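Local coordinates for protein Pre-mRNA-splicing factor 38 (Chaetomium thermophilum, PDB 5F5T) that is probably required for pre-mRNA splicing as a spliceosomal member of the PRP38 family, at residues K115-R120 with R148-K153; S86-L91 with R120-F125. All blocks are in the same frame, centred on the assembly; numbering follows the deposited sequence.

Contact 1. Residues K115-R120 with R148-K153; sequences KFKYLR and RKLRRK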
loop_
_atom_site.group_PDB
_atom_site.type_symbol
_atom_site.label_atom_id
_atom_site.label_comp_id
_atom_site.label_asym_id
_atom_site.label_seq_id
_atom_site.Cartn_x
_atom_site.Cartn_y
_atom_site.Cartn_z
ATOM N N LYS A 115 -8.007 -2.010 17.178
ATOM C CA LYS A 115 -8.438 -0.869 17.992
ATOM C C LYS A 115 -8.244 0.493 17.306
ATOM O O LYS A 115 -9.131 1.351 17.350
ATOM C CB LYS A 115 -7.718 -0.878 19.345
ATOM C CG LYS A 115 -8.055 -2.085 20.217
ATOM C CD LYS A 115 -7.598 -1.896 21.660
ATOM C CE LYS A 115 -6.132 -2.261 21.843
ATOM N NZ LYS A 115 -5.515 -1.572 23.015
ATOM N N PHE A 116 -7.090 0.691 16.674
ATOM C CA PHE A 116 -6.763 1.984 16.068
ATOM C C PHE A 116 -6.410 1.874 14.590
ATOM O O PHE A 116 -5.336 1.380 14.218
ATOM C CB PHE A 116 -5.607 2.647 16.810
ATOM C CG PHE A 116 -5.736 2.587 18.303
ATOM C CD1 PHE A 116 -6.715 3.317 18.967
ATOM C CD2 PHE A 116 -4.876 1.802 19.046
ATOM C CE1 PHE A 116 -6.826 3.257 20.349
ATOM C CE2 PHE A 116 -4.980 1.738 20.424
ATOM C CZ PHE A 116 -5.957 2.466 21.077
ATOM N N LYS A 117 -7.316 2.374 13.756
ATOM C CA LYS A 117 -7.203 2.224 12.313
ATOM C C LYS A 117 -5.949 2.880 11.741
ATOM O O LYS A 117 -5.352 2.345 10.816
ATOM C CB LYS A 117 -8.446 2.784 11.614
ATOM C CG LYS A 117 -8.850 4.175 12.064
ATOM C CD LYS A 117 -10.280 4.481 11.652
ATOM C CE LYS A 117 -10.612 5.938 11.852
ATOM N NZ LYS A 117 -11.916 6.241 11.210
ATOM N N TYR A 118 -5.564 4.045 12.253
ATOM C CA TYR A 118 -4.363 4.718 11.754
ATOM C C TYR A 118 -3.098 3.944 12.134
ATOM O O TYR A 118 -2.088 4.009 11.436
ATOM C CB TYR A 118 -4.302 6.162 12.256
ATOM C CG TYR A 118 -5.296 7.043 11.538
ATOM C CD1 TYR A 118 -5.102 7.391 10.210
ATOM C CD2 TYR A 118 -6.459 7.473 12.168
ATOM C CE1 TYR A 118 -6.019 8.170 9.533
ATOM C CE2 TYR A 118 -7.389 8.252 11.495
ATOM C CZ TYR A 118 -7.159 8.596 10.178
ATOM O OH TYR A 118 -8.072 9.369 9.499
ATOM N N LEU A 119 -3.154 3.201 13.235
ATOM C CA LEU A 119 -2.038 2.334 13.597
ATOM C C LEU A 119 -1.885 1.233 12.547
ATOM O O LEU A 119 -0.767 0.873 12.167
ATOM C CB LEU A 119 -2.236 1.725 14.984
ATOM C CG LEU A 119 -1.085 0.848 15.479
ATOM C CD1 LEU A 119 0.236 1.607 15.363
ATOM C CD2 LEU A 119 -1.319 0.417 16.912
ATOM N N ARG A 120 -3.013 0.696 12.085
ATOM C CA ARG A 120 -3.002 -0.312 11.029
ATOM C C ARG A 120 -2.494 0.278 9.727
ATOM O O ARG A 120 -1.772 -0.379 8.978
ATOM C CB ARG A 120 -4.396 -0.918 10.823
ATOM C CG ARG A 120 -4.472 -1.862 9.631
ATOM C CD ARG A 120 -5.709 -2.742 9.639
ATOM N NE ARG A 120 -5.862 -3.446 10.905
ATOM C CZ ARG A 120 -6.903 -4.208 11.220
ATOM N NH1 ARG A 120 -6.947 -4.807 12.401
ATOM N NH2 ARG A 120 -7.900 -4.371 10.358
ATOM N N ARG A 148 -13.129 0.688 7.225
ATOM C CA ARG A 148 -13.151 1.861 8.091
ATOM C C ARG A 148 -12.685 3.112 7.352
ATOM O O ARG A 148 -11.784 3.054 6.519
ATOM C CB ARG A 148 -12.280 1.630 9.331
ATOM C CG ARG A 148 -12.892 0.678 10.349
ATOM C CD ARG A 148 -11.942 0.418 11.517
ATOM N NE ARG A 148 -10.721 -0.262 11.093
ATOM C CZ ARG A 148 -9.692 -0.518 11.893
ATOM N NH1 ARG A 148 -9.734 -0.157 13.169
ATOM N NH2 ARG A 148 -8.620 -1.138 11.418
ATOM N N LYS A 149 -13.300 4.244 7.675
ATOM C CA LYS A 149 -12.969 5.509 7.032
ATOM C C LYS A 149 -11.654 6.102 7.529
ATOM O O LYS A 149 -11.351 6.064 8.721
ATOM C CB LYS A 149 -14.095 6.516 7.258
ATOM C CG LYS A 149 -15.447 6.043 6.785
ATOM C CD LYS A 149 -16.523 7.037 7.155
ATOM C CE LYS A 149 -17.886 6.552 6.693
ATOM N NZ LYS A 149 -18.957 7.487 7.098
ATOM N N LEU A 150 -10.898 6.679 6.602
ATOM C CA LEU A 150 -9.657 7.377 6.908
ATOM C C LEU A 150 -9.661 8.742 6.233
ATOM O O LEU A 150 -10.269 8.918 5.175
ATOM C CB LEU A 150 -8.442 6.579 6.434
ATOM C CG LEU A 150 -8.161 5.195 7.014
ATOM C CD1 LEU A 150 -6.940 4.602 6.331
ATOM C CD2 LEU A 150 -7.960 5.261 8.518
ATOM N N ARG A 151 -8.957 9.700 6.825
ATOM C CA ARG A 151 -8.806 11.000 6.195
ATOM C C ARG A 151 -7.467 11.011 5.471
ATOM O O ARG A 151 -6.475 10.474 5.967
ATOM C CB ARG A 151 -8.857 12.142 7.209
ATOM C CG ARG A 151 -10.137 12.210 8.018
ATOM C CD ARG A 151 -11.378 12.550 7.217
ATOM N NE ARG A 151 -11.291 13.690 6.321
ATOM C CZ ARG A 151 -12.245 13.975 5.440
ATOM N NH1 ARG A 151 -13.309 13.189 5.366
ATOM N NH2 ARG A 151 -12.143 15.023 4.635
ATOM N N ARG A 152 -7.443 11.617 4.294
ATOM C CA ARG A 152 -6.213 11.785 3.541
ATOM C C ARG A 152 -5.974 13.271 3.327
ATOM O O ARG A 152 -6.909 14.006 3.042
ATOM C CB ARG A 152 -6.314 11.038 2.213
ATOM C CG ARG A 152 -5.234 11.351 1.197
ATOM C CD ARG A 152 -5.485 10.549 -0.068
ATOM N NE ARG A 152 -6.849 10.747 -0.558
ATOM C CZ ARG A 152 -7.512 9.872 -1.309
ATOM N NH1 ARG A 152 -6.944 8.726 -1.657
ATOM N NH2 ARG A 152 -8.749 10.141 -1.707
ATOM N N LYS A 153 -4.731 13.721 3.454
ATOM C CA LYS A 153 -4.470 15.155 3.407
ATOM C C LYS A 153 -4.399 15.663 1.977
ATOM O O LYS A 153 -3.559 15.228 1.193
ATOM C CB LYS A 153 -3.178 15.503 4.140
ATOM C CG LYS A 153 -2.954 17.001 4.290
ATOM C CD LYS A 153 -3.840 17.595 5.371
ATOM C CE LYS A 153 -3.720 19.111 5.391
ATOM N NZ LYS A 153 -2.296 19.543 5.398
#
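The first turn of helix 117-130 stands beside strand 149-153 and Arg148 just before it, with Lys117 facing Arg148 at 7.3 Å between CA atoms and Tyr118 facing Leu150. Phe116, at the N-cap position, follows helix 102-115 directly; Arg148 reaches this corner between the two helices, while the strand itself meets the first turn of helix 117-130. Two hydrogen bonds reach the strand backbone. Lys117 NZ gives one to Lys149 O over 2.6 Å, tilted a little from the carbonyl plane. Tyr118 OH accepts the other from Arg151 N at 2.8 Å, nearly straight at 167°, with the nitrogen near the ring plane. Leu150 CD2 lies over one face of that ring, 3.9 Å from its centroid, a CH-pi contact. Lys117 CG sits between backbone N and carbonyl carbon (chi1 49°), and from there the extended chain carries NZ to Lys149 O. Lys117 CB rests over the centre of the Arg148 guanidinium, 3.5 Å from CZ. Arg148 NH2 in turn lies over a face of the Arg120 guanidinium, 3.5 Å from Arg120 NH2, the planes turned 65° apart. Asp146 OD2 forms salt bridges with both NH2 groups, which should offset the repulsion between these like charges. The bound chain of another protein adds acidic partners for Lys117 NZ and Lys149 N. The arrangement is a helix N terminus packed on a two-stranded antiparallel hairpin, 149-153 with 158-162, at a protein-protein interface.

Contact 2. Residues S86-L91 with R120-F125; sequences SPFLCL and RALAAF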
loop_
_atom_site.group_PDB
_atom_site.type_symbol
_atom_site.label_atom_id
_atom_site.label_comp_id
_atom_site.label_asym_id
_atom_site.label_seq_id
_atom_site.Cartn_x
_atom_site.Cartn_y
_atom_site.Cartn_z
ATOM N N SER A 86 3.407 14.977 7.419
ATOM C CA SER A 86 2.360 14.616 8.363
ATOM C C SER A 86 2.969 13.879 9.541
ATOM O O SER A 86 4.027 13.260 9.405
ATOM C CB SER A 86 1.303 13.743 7.696
ATOM O OG SER A 86 1.847 12.482 7.348
ATOM N N PRO A 87 2.311 13.950 10.707
ATOM C CA PRO A 87 2.745 13.138 11.845
ATOM C C PRO A 87 2.834 11.666 11.458
ATOM O O PRO A 87 3.723 10.951 11.913
ATOM C CB PRO A 87 1.640 13.377 12.873
ATOM C CG PRO A 87 1.177 14.774 12.573
ATOM C CD PRO A 87 1.184 14.832 11.063
ATOM N N PHE A 88 1.927 11.239 10.586
ATOM C CA PHE A 88 1.915 9.878 10.069
ATOM C C PHE A 88 3.240 9.529 9.391
ATOM O O PHE A 88 3.849 8.493 9.685
ATOM C CB PHE A 88 0.742 9.715 9.102
ATOM C CG PHE A 88 0.633 8.348 8.492
ATOM C CD1 PHE A 88 -0.001 7.324 9.170
ATOM C CD2 PHE A 88 1.113 8.105 7.215
ATOM C CE1 PHE A 88 -0.119 6.072 8.604
ATOM C CE2 PHE A 88 0.995 6.852 6.644
ATOM C CZ PHE A 88 0.378 5.835 7.339
ATOM N N LEU A 89 3.689 10.408 8.500
ATOM C CA LEU A 89 4.941 10.201 7.782
ATOM C C LEU A 89 6.128 10.203 8.736
ATOM O O LEU A 89 7.023 9.360 8.630
ATOM C CB LEU A 89 5.136 11.275 6.716
ATOM C CG LEU A 89 6.341 11.072 5.798
ATOM C CD1 LEU A 89 6.283 9.702 5.148
ATOM C CD2 LEU A 89 6.391 12.162 4.742
ATOM N N CYS A 90 6.118 11.141 9.679
ATOM C CA CYS A 90 7.197 11.259 10.649
ATOM C C CYS A 90 7.325 9.985 11.466
ATOM O O CYS A 90 8.429 9.501 11.714
ATOM C CB CYS A 90 6.958 12.449 11.578
ATOM S SG CYS A 90 7.002 14.052 10.757
ATOM N N LEU A 91 6.186 9.441 11.874
ATOM C CA LEU A 91 6.169 8.210 12.646
ATOM C C LEU A 91 6.617 7.034 11.796
ATOM O O LEU A 91 7.255 6.113 12.299
ATOM C CB LEU A 91 4.777 7.958 13.226
ATOM C CG LEU A 91 4.447 8.892 14.390
ATOM C CD1 LEU A 91 3.047 8.650 14.923
ATOM C CD2 LEU A 91 5.477 8.711 15.495
ATOM N N ARG A 120 -3.013 0.696 12.085
ATOM C CA ARG A 120 -3.002 -0.312 11.029
ATOM C C ARG A 120 -2.494 0.278 9.727
ATOM O O ARG A 120 -1.772 -0.379 8.978
ATOM C CB ARG A 120 -4.396 -0.918 10.823
ATOM C CG ARG A 120 -4.472 -1.862 9.631
ATOM C CD ARG A 120 -5.709 -2.742 9.639
ATOM N NE ARG A 120 -5.862 -3.446 10.905
ATOM C CZ ARG A 120 -6.903 -4.208 11.220
ATOM N NH1 ARG A 120 -6.947 -4.807 12.401
ATOM N NH2 ARG A 120 -7.900 -4.371 10.358
ATOM N N ALA A 121 -2.891 1.517 9.452
ATOM C CA ALA A 121 -2.440 2.197 8.243
ATOM C C ALA A 121 -0.927 2.383 8.270
ATOM O O ALA A 121 -0.240 2.126 7.280
ATOM C CB ALA A 121 -3.134 3.534 8.095
ATOM N N LEU A 122 -0.415 2.799 9.426
ATOM C CA LEU A 122 1.013 2.995 9.615
ATOM C C LEU A 122 1.767 1.688 9.451
ATOM O O LEU A 122 2.759 1.622 8.727
ATOM C CB LEU A 122 1.297 3.579 10.999
ATOM C CG LEU A 122 2.764 3.919 11.282
ATOM C CD1 LEU A 122 3.350 4.743 10.141
ATOM C CD2 LEU A 122 2.942 4.623 12.621
ATOM N N ALA A 123 1.272 0.643 10.106
ATOM C CA ALA A 123 1.914 -0.666 10.054
ATOM C C ALA A 123 1.930 -1.202 8.629
ATOM O O ALA A 123 2.933 -1.744 8.178
ATOM C CB ALA A 123 1.216 -1.640 10.985
ATOM N N ALA A 124 0.817 -1.047 7.923
ATOM C CA ALA A 124 0.721 -1.503 6.545
ATOM C C ALA A 124 1.703 -0.740 5.663
ATOM O O ALA A 124 2.371 -1.329 4.811
ATOM C CB ALA A 124 -0.693 -1.344 6.029
ATOM N N PHE A 125 1.795 0.569 5.886
ATOM C CA PHE A 125 2.725 1.415 5.143
ATOM C C PHE A 125 4.152 0.915 5.349
ATOM O O PHE A 125 4.882 0.661 4.386
ATOM C CB PHE A 125 2.595 2.871 5.598
ATOM C CG PHE A 125 3.388 3.851 4.773
ATOM C CD1 PHE A 125 3.520 3.692 3.405
ATOM C CD2 PHE A 125 3.997 4.943 5.374
ATOM C CE1 PHE A 125 4.245 4.602 2.651
ATOM C CE2 PHE A 125 4.725 5.854 4.627
ATOM C CZ PHE A 125 4.848 5.684 3.263
#
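The Phe88 ring carries Leu122 CD1 over one face, 4.0 Å above the plane and offset toward the rim, while the carbonyl group of Ala121 lies at its edge. Phe88 CE1 lies against the backbone of helix 117-130, 3.4 Å from Leu122 N, and Ala121 CB and Leu122 CB also border it. Phe88 CG is anti to the backbone N (chi1 179°), and the ring beyond it reaches helix 117-130. The Phe125 ring is turned only 22° from that of Phe88 but slid aside: the centroids are 5.8 Å apart, the rings barely overlap, and the touch is between Phe88 CE2 and Phe125 CD2. At the Phe125 edge, Leu89 CD1 approaches CE2 to 4.2 Å. Farther along, Leu91 CB meets Leu122 CD2 at 3.9 Å, so Leu122 uses one methyl on the Phe88 ring and the other on Leu91. The contact is apolar packing of buried side chains, with the Phe88 ring also lying against the backbone of Ala121 and Leu122. Ser86 caps the N terminus of helix 87-98, its OG accepting from Leu89 N. The segment axes come within 10.4 Å and cross at -46°, spaced by the aromatic and leucine side chains. Around this core, helix 61-71 covers Leu91 and Leu122 through Val68, helix 163-172 backs Ala121 and Phe125 through Phe166 and Leu170, and helix 40-48 closes over Leu89, while Ser86 follows directly on strand 84-85.

Overall arrangement
From the N terminus, the chain first supplies 86-91, at the start of helix 87-98, then passes through helix 102-115 to 115-120 and straight on into 120-125. Contact 2 closes there, across a largely helical loop of 28 residues. The chain then completes helix 117-130 and helix 133-140 before 148-153 returns to the beginning of helix 117-130, closing contact 1 across 27 residues. The two loops therefore cross, sharing Arg120, and their centres lie 9 Å apart. Phe88 CE1 touches Tyr118 O at 4.0 Å. Helix 117-130 thus joins the buried helical core of contact 2 to the 149-153/158-162 hairpin of contact 1.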